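Local coordinates for protein choline kinase (PDB 3MES) that probably phosphorylates choline and ethanolamine with ATP, and here holds ADP, magnesium and the bis-quaternary ligand decamethonium, at residues Q270-L275 and D308-K313; P315-K320 and V387-T392; I369-W374 and N396-H401. All blocks are in the same frame, centred on the assembly; numbering follows the deposited sequence.

Interaction 1 of 3, residues Q270-L275 and D308-K313. With MG (magnesium ion), chain M; PT3 (N-propyl-tartramic acid), chain L; DME (decamethonium ion), chain K.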
loop_
_atom_site.group_PDB
_atom_site.type_symbol
_atom_site.label_atom_id
_atom_site.label_comp_id
_atom_site.label_asym_id
_atom_site.label_seq_id
_atom_site.Cartn_x
_atom_site.Cartn_y
_atom_site.Cartn_z
ATOM N N GLN B 270 14.469 -4.345 7.353
ATOM C CA GLN B 270 14.322 -3.560 8.577
ATOM C C GLN B 270 13.786 -2.162 8.251
ATOM O O GLN B 270 13.747 -1.766 7.087
ATOM C CB GLN B 270 15.654 -3.517 9.342
ATOM C CG GLN B 270 15.960 -2.215 10.061
ATOM C CD GLN B 270 17.135 -1.477 9.445
ATOM O OE1 GLN B 270 17.870 -2.031 8.630
ATOM N NE2 GLN B 270 17.325 -0.227 9.842
ATOM N N GLU B 271 13.357 -1.426 9.272
ATOM C CA GLU B 271 12.649 -0.164 9.050
ATOM C C GLU B 271 13.439 0.859 8.229
ATOM O O GLU B 271 12.867 1.603 7.433
ATOM C CB GLU B 271 12.183 0.452 10.374
ATOM C CG GLU B 271 13.303 0.853 11.322
ATOM C CD GLU B 271 13.842 -0.320 12.114
ATOM O OE1 GLU B 271 14.789 -0.118 12.901
ATOM O OE2 GLU B 271 13.318 -1.443 11.950
ATOM N N ASN B 272 14.751 0.897 8.423
ATOM C CA ASN B 272 15.592 1.832 7.680
ATOM C C ASN B 272 15.733 1.461 6.206
ATOM O O ASN B 272 16.252 2.242 5.408
ATOM C CB ASN B 272 16.961 1.971 8.343
ATOM C CG ASN B 272 16.888 2.695 9.671
ATOM O OD1 ASN B 272 16.431 3.834 9.741
ATOM N ND2 ASN B 272 17.335 2.034 10.735
ATOM N N ASN B 273 15.261 0.269 5.850
ATOM C CA ASN B 273 15.276 -0.169 4.458
ATOM C C ASN B 273 13.895 -0.090 3.817
ATOM O O ASN B 273 13.662 -0.621 2.727
ATOM C CB ASN B 273 15.859 -1.576 4.340
ATOM C CG ASN B 273 17.365 -1.584 4.470
ATOM O OD1 ASN B 273 18.017 -0.566 4.247
ATOM N ND2 ASN B 273 17.928 -2.731 4.834
ATOM N N LEU B 274 12.984 0.584 4.509
ATOM C CA LEU B 274 11.653 0.843 3.989
ATOM C C LEU B 274 11.419 2.348 3.942
ATOM O O LEU B 274 11.216 2.985 4.976
ATOM C CB LEU B 274 10.595 0.170 4.869
ATOM C CG LEU B 274 10.624 -1.360 4.887
ATOM C CD1 LEU B 274 9.940 -1.909 6.137
ATOM C CD2 LEU B 274 9.997 -1.931 3.616
ATOM N N LEU B 275 11.461 2.912 2.739
ATOM C CA LEU B 275 11.274 4.348 2.565
ATOM C C LEU B 275 9.816 4.685 2.273
ATOM O O LEU B 275 9.199 4.109 1.379
ATOM C CB LEU B 275 12.168 4.874 1.440
ATOM C CG LEU B 275 13.654 4.532 1.548
ATOM C CD1 LEU B 275 14.452 5.222 0.445
ATOM C CD2 LEU B 275 14.186 4.913 2.920
ATOM N N ASP B 308 15.854 -0.730 17.567
ATOM C CA ASP B 308 15.863 0.643 17.088
ATOM C C ASP B 308 17.309 1.090 16.928
ATOM O O ASP B 308 18.037 1.206 17.911
ATOM C CB ASP B 308 15.140 1.543 18.089
ATOM C CG ASP B 308 14.882 2.936 17.552
ATOM O OD1 ASP B 308 15.028 3.149 16.330
ATOM O OD2 ASP B 308 14.527 3.820 18.357
ATOM N N TYR B 309 17.724 1.332 15.688
ATOM C CA TYR B 309 19.102 1.724 15.404
ATOM C C TYR B 309 19.249 3.237 15.276
ATOM O O TYR B 309 20.208 3.726 14.683
ATOM C CB TYR B 309 19.608 1.034 14.131
ATOM C CG TYR B 309 19.244 -0.432 14.058
ATOM C CD1 TYR B 309 19.817 -1.354 14.923
ATOM C CD2 TYR B 309 18.320 -0.891 13.130
ATOM C CE1 TYR B 309 19.482 -2.693 14.863
ATOM C CE2 TYR B 309 17.981 -2.224 13.061
ATOM C CZ TYR B 309 18.563 -3.122 13.930
ATOM O OH TYR B 309 18.222 -4.454 13.864
ATOM N N CYS B 310 18.295 3.974 15.835
ATOM C CA CYS B 310 18.355 5.432 15.833
ATOM C C CYS B 310 18.685 5.974 17.218
ATOM O O CYS B 310 17.922 6.748 17.790
ATOM C CB CYS B 310 17.038 6.029 15.341
ATOM S SG CYS B 310 16.763 5.863 13.568
ATOM N N SER B 311 19.826 5.551 17.752
ATOM C CA SER B 311 20.302 6.021 19.045
ATOM C C SER B 311 21.693 6.618 18.871
ATOM O O SER B 311 22.508 6.098 18.107
ATOM C CB SER B 311 20.338 4.868 20.047
ATOM O OG SER B 311 20.720 5.316 21.336
ATOM N N GLU B 312 21.965 7.711 19.577
ATOM C CA GLU B 312 23.223 8.433 19.391
ATOM C C GLU B 312 24.212 8.220 20.534
ATOM O O GLU B 312 25.340 8.710 20.488
ATOM C CB GLU B 312 22.954 9.923 19.166
ATOM C CG GLU B 312 22.137 10.197 17.910
ATOM C CD GLU B 312 21.578 11.605 17.861
ATOM O OE1 GLU B 312 20.392 11.755 17.498
ATOM O OE2 GLU B 312 22.321 12.559 18.186
ATOM N N LYS B 313 23.787 7.482 21.554
ATOM C CA LYS B 313 24.670 7.123 22.656
ATOM C C LYS B 313 24.901 5.615 22.681
ATOM O O LYS B 313 24.014 4.837 22.329
ATOM C CB LYS B 313 24.084 7.588 23.990
ATOM C CG LYS B 313 22.664 7.112 24.231
ATOM C CD LYS B 313 22.352 7.024 25.716
ATOM C CE LYS B 313 21.079 6.222 25.958
ATOM N NZ LYS B 313 20.817 6.030 27.410
HETATM MG MG MG M . 14.343 -2.599 13.748
HETATM O O1 PT3 L . 22.853 -2.691 4.631
HETATM O O11 PT3 L . 25.001 -3.010 5.154
HETATM C C1 PT3 L . 23.828 -2.663 5.414
HETATM C C2 PT3 L . 23.543 -2.174 6.831
HETATM O O2 PT3 L . 24.749 -2.107 7.598
HETATM C C3 PT3 L . 22.566 -3.155 7.472
HETATM O O3 PT3 L . 23.133 -3.713 8.659
HETATM C C4 PT3 L . 21.296 -2.387 7.800
HETATM O O41 PT3 L . 20.195 -2.926 7.713
HETATM N N4 PT3 L . 21.494 -1.116 8.141
HETATM C C41 PT3 L . 20.382 -0.213 8.475
HETATM C C42 PT3 L . 20.915 1.015 9.214
HETATM C C43 PT3 L . 20.286 1.131 10.604
HETATM N N1 DME K . 21.609 5.151 11.232
HETATM C C2 DME K . 23.003 4.715 11.418
HETATM C C3 DME K . 23.171 3.280 10.909
HETATM C C4 DME K . 24.474 2.661 11.429
HETATM C C5 DME K . 24.685 1.247 10.874
HETATM C C6 DME K . 23.673 0.257 11.463
HETATM C C7 DME K . 24.368 -0.816 12.309
HETATM C C8 DME K . 24.096 -2.218 11.759
HETATM C C9 DME K . 22.892 -2.870 12.444
HETATM C C10 DME K . 22.028 -3.621 11.427
HETATM C C11 DME K . 21.407 -4.870 12.052
HETATM N N12 DME K . 20.655 -5.624 11.035
HETATM C C13 DME K . 21.196 5.997 12.363
HETATM C C14 DME K . 21.507 5.920 9.981
HETATM C C15 DME K . 20.730 3.972 11.162
HETATM C C16 DME K . 19.624 -4.766 10.432
HETATM C C17 DME K . 21.582 -6.080 9.989
HETATM C C18 DME K . 20.006 -6.780 11.676
#
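The Y309 ring meets the side chains of Q270, E271 and N272 and has the largest area buried in this contact. Y309 CG stands beside its backbone N, anti to the carbonyl carbon (chi1 -44°), which sets the CD2 and CE2 side of the ring against Q270, E271 and N272. N272 reaches it at the edge, near the ring plane, its ND2 3.9 Å from Y309 CD2, with amide and ring turned 44° apart. CG of Q270 lies at the same kind of position, 3.6 Å from Y309 CE2. The planes of the E271 carboxylate and the Y309 ring are nearly parallel, 7° apart, OE1 of E271 coming obliquely to 3.6 Å from Y309 CD2. Both E271 oxygens face the magnesium ion, OE2 at 2.4 Å and OE1 at 2.7 Å, and the backbone oxygens of E304 and Y307 complete the protein share of the site. Q270 to N273 close the H-x-D-x(4)-N Brenner motif that choline kinases share with other kinase-like phosphotransferases; its D is D268 and its N is N273. N273 ND2 is held by D268 O and the D285 carboxylate, and strand 274-276 follows directly. No hydrogen bond links the two segments, so Y309 is placed from outside: its OH is bonded to the E304 carboxylate and to the Y394 hydroxyl. One face of the Y309 ring carries the decamethonium chain, C9 lying 4.1 Å above the plane toward the rim, and Y309 CB touches the propyl end of the tartramic acid, 3.6 Å from its C43.

Interaction 2 of 3, residues P315-K320 and V387-T392. With DME (decamethonium ion), chain K.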
loop_
_atom_site.group_PDB
_atom_site.type_symbol
_atom_site.label_atom_id
_atom_site.label_comp_id
_atom_site.label_asym_id
_atom_site.label_seq_id
_atom_site.Cartn_x
_atom_site.Cartn_y
_atom_site.Cartn_z
ATOM N N PRO B 315 25.034 1.803 23.509
ATOM C CA PRO B 315 25.694 1.091 22.416
ATOM C C PRO B 315 25.220 1.533 21.032
ATOM O O PRO B 315 25.616 0.939 20.030
ATOM C CB PRO B 315 25.292 -0.363 22.664
ATOM C CG PRO B 315 23.950 -0.264 23.297
ATOM C CD PRO B 315 23.962 0.998 24.123
ATOM N N TYR B 316 24.376 2.558 20.981
ATOM C CA TYR B 316 23.915 3.115 19.709
ATOM C C TYR B 316 22.801 2.287 19.073
ATOM O O TYR B 316 22.674 2.219 17.850
ATOM C CB TYR B 316 25.088 3.306 18.744
ATOM C CG TYR B 316 26.181 4.166 19.331
ATOM C CD1 TYR B 316 25.946 5.498 19.644
ATOM C CD2 TYR B 316 27.441 3.643 19.594
ATOM C CE1 TYR B 316 26.935 6.288 20.194
ATOM C CE2 TYR B 316 28.438 4.427 20.142
ATOM C CZ TYR B 316 28.177 5.749 20.439
ATOM O OH TYR B 316 29.163 6.537 20.983
ATOM N N PHE B 317 22.002 1.658 19.925
ATOM C CA PHE B 317 20.790 0.975 19.506
ATOM C C PHE B 317 19.981 0.652 20.755
ATOM O O PHE B 317 20.548 0.353 21.805
ATOM C CB PHE B 317 21.117 -0.305 18.730
ATOM C CG PHE B 317 21.635 -1.424 19.592
ATOM C CD1 PHE B 317 20.762 -2.212 20.324
ATOM C CD2 PHE B 317 22.994 -1.686 19.669
ATOM C CE1 PHE B 317 21.231 -3.238 21.116
ATOM C CE2 PHE B 317 23.470 -2.714 20.461
ATOM C CZ PHE B 317 22.586 -3.491 21.186
ATOM N N LYS B 318 18.660 0.736 20.644
ATOM C CA LYS B 318 17.777 0.385 21.749
ATOM C C LYS B 318 16.988 -0.858 21.383
ATOM O O LYS B 318 16.666 -1.079 20.214
ATOM C CB LYS B 318 16.799 1.520 22.056
ATOM C CG LYS B 318 17.422 2.897 22.186
ATOM C CD LYS B 318 16.332 3.953 22.297
ATOM C CE LYS B 318 16.895 5.357 22.180
ATOM N NZ LYS B 318 15.810 6.357 21.973
ATOM N N PHE B 319 16.673 -1.668 22.387
ATOM C CA PHE B 319 15.898 -2.878 22.164
ATOM C C PHE B 319 14.778 -3.002 23.185
ATOM O O PHE B 319 14.931 -2.623 24.346
ATOM C CB PHE B 319 16.800 -4.115 22.212
ATOM C CG PHE B 319 17.414 -4.372 23.560
ATOM C CD1 PHE B 319 16.784 -5.202 24.477
ATOM C CD2 PHE B 319 18.621 -3.791 23.909
ATOM C CE1 PHE B 319 17.346 -5.444 25.717
ATOM C CE2 PHE B 319 19.190 -4.030 25.149
ATOM C CZ PHE B 319 18.550 -4.858 26.055
ATOM N N LYS B 320 13.642 -3.525 22.739
ATOM C CA LYS B 320 12.531 -3.810 23.637
ATOM C C LYS B 320 11.837 -5.102 23.225
ATOM O O LYS B 320 11.042 -5.132 22.287
ATOM C CB LYS B 320 11.553 -2.634 23.692
ATOM C CG LYS B 320 11.979 -1.542 24.668
ATOM C CD LYS B 320 11.205 -0.249 24.454
ATOM C CE LYS B 320 11.611 0.429 23.152
ATOM N NZ LYS B 320 10.925 1.740 22.966
ATOM N N VAL B 387 32.358 4.276 12.153
ATOM C CA VAL B 387 30.930 4.543 12.323
ATOM C C VAL B 387 30.404 4.011 13.656
ATOM O O VAL B 387 30.773 2.922 14.095
ATOM C CB VAL B 387 30.089 4.016 11.145
ATOM C CG1 VAL B 387 28.880 3.232 11.646
ATOM C CG2 VAL B 387 29.681 5.174 10.236
ATOM N N GLU B 388 29.544 4.803 14.287
ATOM C CA GLU B 388 29.106 4.557 15.657
ATOM C C GLU B 388 28.155 3.372 15.780
ATOM O O GLU B 388 26.961 3.494 15.503
ATOM C CB GLU B 388 28.434 5.813 16.220
ATOM C CG GLU B 388 29.226 7.099 16.007
ATOM C CD GLU B 388 30.123 7.439 17.178
ATOM O OE1 GLU B 388 29.589 7.698 18.277
ATOM O OE2 GLU B 388 31.361 7.462 16.999
ATOM N N PHE B 389 28.683 2.227 16.202
ATOM C CA PHE B 389 27.846 1.070 16.498
ATOM C C PHE B 389 28.591 0.021 17.315
ATOM O O PHE B 389 29.702 -0.376 16.969
ATOM C CB PHE B 389 27.286 0.445 15.216
ATOM C CG PHE B 389 26.195 -0.559 15.464
ATOM C CD1 PHE B 389 24.902 -0.143 15.739
ATOM C CD2 PHE B 389 26.461 -1.918 15.432
ATOM C CE1 PHE B 389 23.895 -1.064 15.972
ATOM C CE2 PHE B 389 25.456 -2.843 15.666
ATOM C CZ PHE B 389 24.173 -2.415 15.937
ATOM N N ASP B 390 27.970 -0.428 18.402
ATOM C CA ASP B 390 28.574 -1.435 19.263
ATOM C C ASP B 390 28.191 -2.840 18.805
ATOM O O ASP B 390 27.252 -3.442 19.329
ATOM C CB ASP B 390 28.162 -1.214 20.718
ATOM C CG ASP B 390 29.012 -2.006 21.687
ATOM O OD1 ASP B 390 29.413 -3.135 21.339
ATOM O OD2 ASP B 390 29.280 -1.498 22.796
ATOM N N PHE B 391 28.929 -3.351 17.825
ATOM C CA PHE B 391 28.626 -4.642 17.217
ATOM C C PHE B 391 28.677 -5.806 18.205
ATOM O O PHE B 391 27.914 -6.761 18.078
ATOM C CB PHE B 391 29.565 -4.910 16.038
ATOM C CG PHE B 391 29.401 -3.939 14.902
ATOM C CD1 PHE B 391 28.449 -4.158 13.919
ATOM C CD2 PHE B 391 30.197 -2.806 14.818
ATOM C CE1 PHE B 391 28.294 -3.266 12.874
ATOM C CE2 PHE B 391 30.046 -1.911 13.776
ATOM C CZ PHE B 391 29.093 -2.141 12.803
ATOM N N THR B 392 29.579 -5.728 19.179
ATOM C CA THR B 392 29.714 -6.797 20.170
ATOM C C THR B 392 28.518 -6.834 21.113
ATOM O O THR B 392 27.978 -7.902 21.407
ATOM C CB THR B 392 30.999 -6.651 21.006
ATOM O OG1 THR B 392 32.144 -6.673 20.144
ATOM C CG2 THR B 392 31.110 -7.788 22.002
HETATM N N1 DME K . 21.609 5.151 11.232
HETATM C C2 DME K . 23.003 4.715 11.418
HETATM C C3 DME K . 23.171 3.280 10.909
HETATM C C4 DME K . 24.474 2.661 11.429
HETATM C C5 DME K . 24.685 1.247 10.874
HETATM C C6 DME K . 23.673 0.257 11.463
HETATM C C7 DME K . 24.368 -0.816 12.309
HETATM C C8 DME K . 24.096 -2.218 11.759
HETATM C C9 DME K . 22.892 -2.870 12.444
HETATM C C10 DME K . 22.028 -3.621 11.427
HETATM C C11 DME K . 21.407 -4.870 12.052
HETATM N N12 DME K . 20.655 -5.624 11.035
HETATM C C13 DME K . 21.196 5.997 12.363
HETATM C C14 DME K . 21.507 5.920 9.981
HETATM C C15 DME K . 20.730 3.972 11.162
HETATM C C16 DME K . 19.624 -4.766 10.432
HETATM C C17 DME K . 21.582 -6.080 9.989
HETATM C C18 DME K . 20.006 -6.780 11.676
#
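P315 O accepts the backbone N-H of D390 at 3.2 Å, the one hydrogen bond between P315-K320 and V387-T392. The peptide bond before P315 is cis, and beside the hydrogen bond P315 CB packs closely against D390 CB at 3.6 Å. On the buried side F317 and F389 meet obliquely: their centroids are 5.7 Å apart, their planes 39° apart, and F317 CD2 comes 3.9 Å from F389 CE1. F389 starts out away from 315-320, yet with CG anti to the backbone N (chi1 -168°) its ring end returns to F317. One face of this ring is taken by decamethonium, C7 sitting 3.5 Å above its centre, so F389 serves both as packing partner and as pocket wall. The other side is more open, with E388 exposed and Y316 partly exposed. There E388 lays its CB over the middle of the Y316 ring, a CH-pi contact of 4.0 Å to the centroid. Bent at chi2, the E388 chain then turns its carboxylate back toward the phenol, where OE1 lies 3.0 Å from Y316 OH. D390 is the central residue of an inverse gamma turn and N-caps helix 391-411, its OD1 accepting from E393 N while OD2 is bonded to Q314 NE2. F317 also meets Y394 edge-to-face and touches T397, so the residue just before strand 318-319 lies on the first turns of helix 391-411; that strand pairs antiparallel with 307-308.

Interaction 3 of 3, residues I369-W374 and N396-H401. With DME (decamethonium ion), chain K.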
loop_
_atom_site.group_PDB
_atom_site.type_symbol
_atom_site.label_atom_id
_atom_site.label_comp_id
_atom_site.label_asym_id
_atom_site.label_seq_id
_atom_site.Cartn_x
_atom_site.Cartn_y
_atom_site.Cartn_z
ATOM N N ILE B 369 20.209 -15.571 15.514
ATOM C CA ILE B 369 21.508 -16.214 15.382
ATOM C C ILE B 369 22.294 -15.642 14.209
ATOM O O ILE B 369 23.487 -15.373 14.320
ATOM C CB ILE B 369 21.374 -17.739 15.226
ATOM C CG1 ILE B 369 21.249 -18.398 16.603
ATOM C CG2 ILE B 369 22.572 -18.305 14.477
ATOM C CD1 ILE B 369 21.158 -19.908 16.555
ATOM N N THR B 370 21.612 -15.453 13.085
ATOM C CA THR B 370 22.246 -14.928 11.886
ATOM C C THR B 370 22.886 -13.567 12.146
ATOM O O THR B 370 24.084 -13.381 11.950
ATOM C CB THR B 370 21.232 -14.801 10.728
ATOM O OG1 THR B 370 20.660 -16.087 10.446
ATOM C CG2 THR B 370 21.910 -14.261 9.478
ATOM N N TRP B 371 22.083 -12.616 12.600
ATOM C CA TRP B 371 22.575 -11.262 12.797
ATOM C C TRP B 371 23.521 -11.164 13.988
ATOM O O TRP B 371 24.323 -10.231 14.080
ATOM C CB TRP B 371 21.413 -10.281 12.914
ATOM C CG TRP B 371 20.639 -10.180 11.639
ATOM C CD1 TRP B 371 19.330 -10.514 11.440
ATOM C CD2 TRP B 371 21.137 -9.735 10.371
ATOM N NE1 TRP B 371 18.981 -10.289 10.132
ATOM C CE2 TRP B 371 20.072 -9.811 9.454
ATOM C CE3 TRP B 371 22.379 -9.273 9.925
ATOM C CZ2 TRP B 371 20.210 -9.446 8.116
ATOM C CZ3 TRP B 371 22.515 -8.909 8.595
ATOM C CH2 TRP B 371 21.436 -8.998 7.707
ATOM N N GLY B 372 23.431 -12.135 14.892
ATOM C CA GLY B 372 24.390 -12.242 15.983
ATOM C C GLY B 372 25.776 -12.562 15.448
ATOM O O GLY B 372 26.726 -11.809 15.662
ATOM N N LEU B 373 25.892 -13.684 14.747
ATOM C CA LEU B 373 27.161 -14.075 14.146
ATOM C C LEU B 373 27.650 -12.998 13.184
ATOM O O LEU B 373 28.842 -12.697 13.128
ATOM C CB LEU B 373 27.016 -15.407 13.410
ATOM C CG LEU B 373 26.501 -16.589 14.227
ATOM C CD1 LEU B 373 26.371 -17.827 13.348
ATOM C CD2 LEU B 373 27.409 -16.858 15.420
ATOM N N TRP B 374 26.720 -12.426 12.427
ATOM C CA TRP B 374 27.032 -11.353 11.487
ATOM C C TRP B 374 27.665 -10.167 12.205
ATOM O O TRP B 374 28.654 -9.597 11.740
ATOM C CB TRP B 374 25.758 -10.904 10.766
ATOM C CG TRP B 374 25.919 -9.670 9.930
ATOM C CD1 TRP B 374 26.270 -9.611 8.612
ATOM C CD2 TRP B 374 25.716 -8.314 10.350
ATOM N NE1 TRP B 374 26.303 -8.305 8.187
ATOM C CE2 TRP B 374 25.966 -7.489 9.234
ATOM C CE3 TRP B 374 25.349 -7.719 11.561
ATOM C CZ2 TRP B 374 25.864 -6.101 9.294
ATOM C CZ3 TRP B 374 25.249 -6.339 11.618
ATOM C CH2 TRP B 374 25.504 -5.546 10.492
ATOM N N ASN B 396 25.588 -9.795 21.545
ATOM C CA ASN B 396 25.181 -10.295 22.852
ATOM C C ASN B 396 23.668 -10.256 23.003
ATOM O O ASN B 396 23.063 -11.161 23.574
ATOM C CB ASN B 396 25.817 -9.460 23.966
ATOM C CG ASN B 396 27.278 -9.788 24.184
ATOM O OD1 ASN B 396 27.991 -9.062 24.876
ATOM N ND2 ASN B 396 27.732 -10.891 23.597
ATOM N N THR B 397 23.064 -9.196 22.480
ATOM C CA THR B 397 21.624 -9.012 22.589
ATOM C C THR B 397 20.863 -10.027 21.738
ATOM O O THR B 397 19.959 -10.704 22.232
ATOM C CB THR B 397 21.214 -7.577 22.210
ATOM O OG1 THR B 397 21.943 -6.648 23.021
ATOM C CG2 THR B 397 19.724 -7.369 22.430
ATOM N N ARG B 398 21.235 -10.140 20.466
ATOM C CA ARG B 398 20.576 -11.093 19.577
ATOM C C ARG B 398 20.686 -12.513 20.128
ATOM O O ARG B 398 19.720 -13.279 20.085
ATOM C CB ARG B 398 21.151 -11.025 18.159
ATOM C CG ARG B 398 21.044 -9.660 17.494
ATOM C CD ARG B 398 19.640 -9.072 17.596
ATOM N NE ARG B 398 18.606 -9.959 17.065
ATOM C CZ ARG B 398 18.139 -9.915 15.821
ATOM N NH1 ARG B 398 18.619 -9.032 14.955
ATOM N NH2 ARG B 398 17.192 -10.763 15.439
ATOM N N PHE B 399 21.862 -12.859 20.645
ATOM C CA PHE B 399 22.066 -14.175 21.242
ATOM C C PHE B 399 21.175 -14.342 22.468
ATOM O O PHE B 399 20.437 -15.316 22.580
ATOM C CB PHE B 399 23.535 -14.396 21.621
ATOM C CG PHE B 399 24.463 -14.493 20.440
ATOM C CD1 PHE B 399 23.989 -14.883 19.197
ATOM C CD2 PHE B 399 25.812 -14.218 20.578
ATOM C CE1 PHE B 399 24.839 -14.978 18.112
ATOM C CE2 PHE B 399 26.668 -14.314 19.499
ATOM C CZ PHE B 399 26.180 -14.695 18.263
ATOM N N THR B 400 21.249 -13.383 23.383
ATOM C CA THR B 400 20.378 -13.377 24.549
ATOM C C THR B 400 18.938 -13.651 24.128
ATOM O O THR B 400 18.275 -14.528 24.679
ATOM C CB THR B 400 20.439 -12.025 25.291
ATOM O OG1 THR B 400 21.759 -11.817 25.809
ATOM C CG2 THR B 400 19.441 -11.994 26.438
ATOM N N HIS B 401 18.463 -12.901 23.139
ATOM C CA HIS B 401 17.077 -13.011 22.699
ATOM C C HIS B 401 16.769 -14.357 22.051
ATOM O O HIS B 401 15.629 -14.822 22.093
ATOM C CB HIS B 401 16.704 -11.861 21.758
ATOM C CG HIS B 401 16.555 -10.541 22.451
ATOM N ND1 HIS B 401 16.690 -9.336 21.796
ATOM C CD2 HIS B 401 16.293 -10.238 23.744
ATOM C CE1 HIS B 401 16.509 -8.348 22.654
ATOM N NE2 HIS B 401 16.269 -8.869 23.843
HETATM N N1 DME K . 21.609 5.151 11.232
HETATM C C2 DME K . 23.003 4.715 11.418
HETATM C C3 DME K . 23.171 3.280 10.909
HETATM C C4 DME K . 24.474 2.661 11.429
HETATM C C5 DME K . 24.685 1.247 10.874
HETATM C C6 DME K . 23.673 0.257 11.463
HETATM C C7 DME K . 24.368 -0.816 12.309
HETATM C C8 DME K . 24.096 -2.218 11.759
HETATM C C9 DME K . 22.892 -2.870 12.444
HETATM C C10 DME K . 22.028 -3.621 11.427
HETATM C C11 DME K . 21.407 -4.870 12.052
HETATM N N12 DME K . 20.655 -5.624 11.035
HETATM C C13 DME K . 21.196 5.997 12.363
HETATM C C14 DME K . 21.507 5.920 9.981
HETATM C C15 DME K . 20.730 3.972 11.162
HETATM C C16 DME K . 19.624 -4.766 10.432
HETATM C C17 DME K . 21.582 -6.080 9.989
HETATM C C18 DME K . 20.006 -6.780 11.676
#
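F399 aims the far end of its ring at the backbone of G372, CE1 lying 3.5 Å from G372 CA, possible because the glycine has no side chain in the way. The ring is oblique to the backbone at G372 and L373 and has I369 O at its edge. L373 crosses it at about a right angle, CD2 resting 3.8 Å from F399 CZ. The short helical segments run nearly antiparallel, at 154° between directions, with axes 8.1 Å apart at closest, and G372 and R398 lie at the close point. Beside it, W371 and R398 lie alongside and point the same way, indole and guanidinium planes 30° apart, NH1 of R398 3.7 Å from W371 CB. Bends at chi2 and chi3 (chi2 -49°) curl the R398 chain over helix 364-376, where NE is bonded to H368, NH2 to S367 and NH1 to the Y394 hydroxyl. W371 is fixed in turn by its NE1 bond to N300 OD1. One face of its indole is covered by the trimethylammonium end of decamethonium: C18 lies 3.4 Å above the plane toward the rim, and C17 is 3.3 Å from CZ3 of W371. W374 stands against W371, which puts CZ3 over its face, 3.6 Å above the plane, and the ligand methyl C17 covers that same ring. F399 and L373 thus make a largely apolar seam of ring, leucine and helix backbone, with no hydrogen bond across it. The aromatic faces of W371 and W374 suit a quaternary ammonium, whose nitrogen has no N-H to donate and whose polarised methyls can rest on them; three hydrogen bonds fix the R398 guanidinium beside this cationic ligand and probably help the pocket tolerate both positive charges.

How the interactions relate
All three contacts line the decamethonium pocket, through Y309 in interaction 1, F389 in interaction 2 and W371 with W374 in interaction 3. Interactions 1 and 3 are buried, interaction 2 only partly. Charge and metal mark interaction 1, beside the tartramic acid and magnesium; interaction 2 mixes a backbone hydrogen bond with aromatic packing where two loops meet beside the start of helix 391-411; interaction 3 is apolar helix packing with one buried arginine. Interactions 1 and 2 adjoin, D308 N probably bonding to K318 O in the small two-stranded sheet. Interactions 2 and 3 share helix 391-411, where F319 packs on H401 and F317 on T397. Interactions 1 and 3 do not touch.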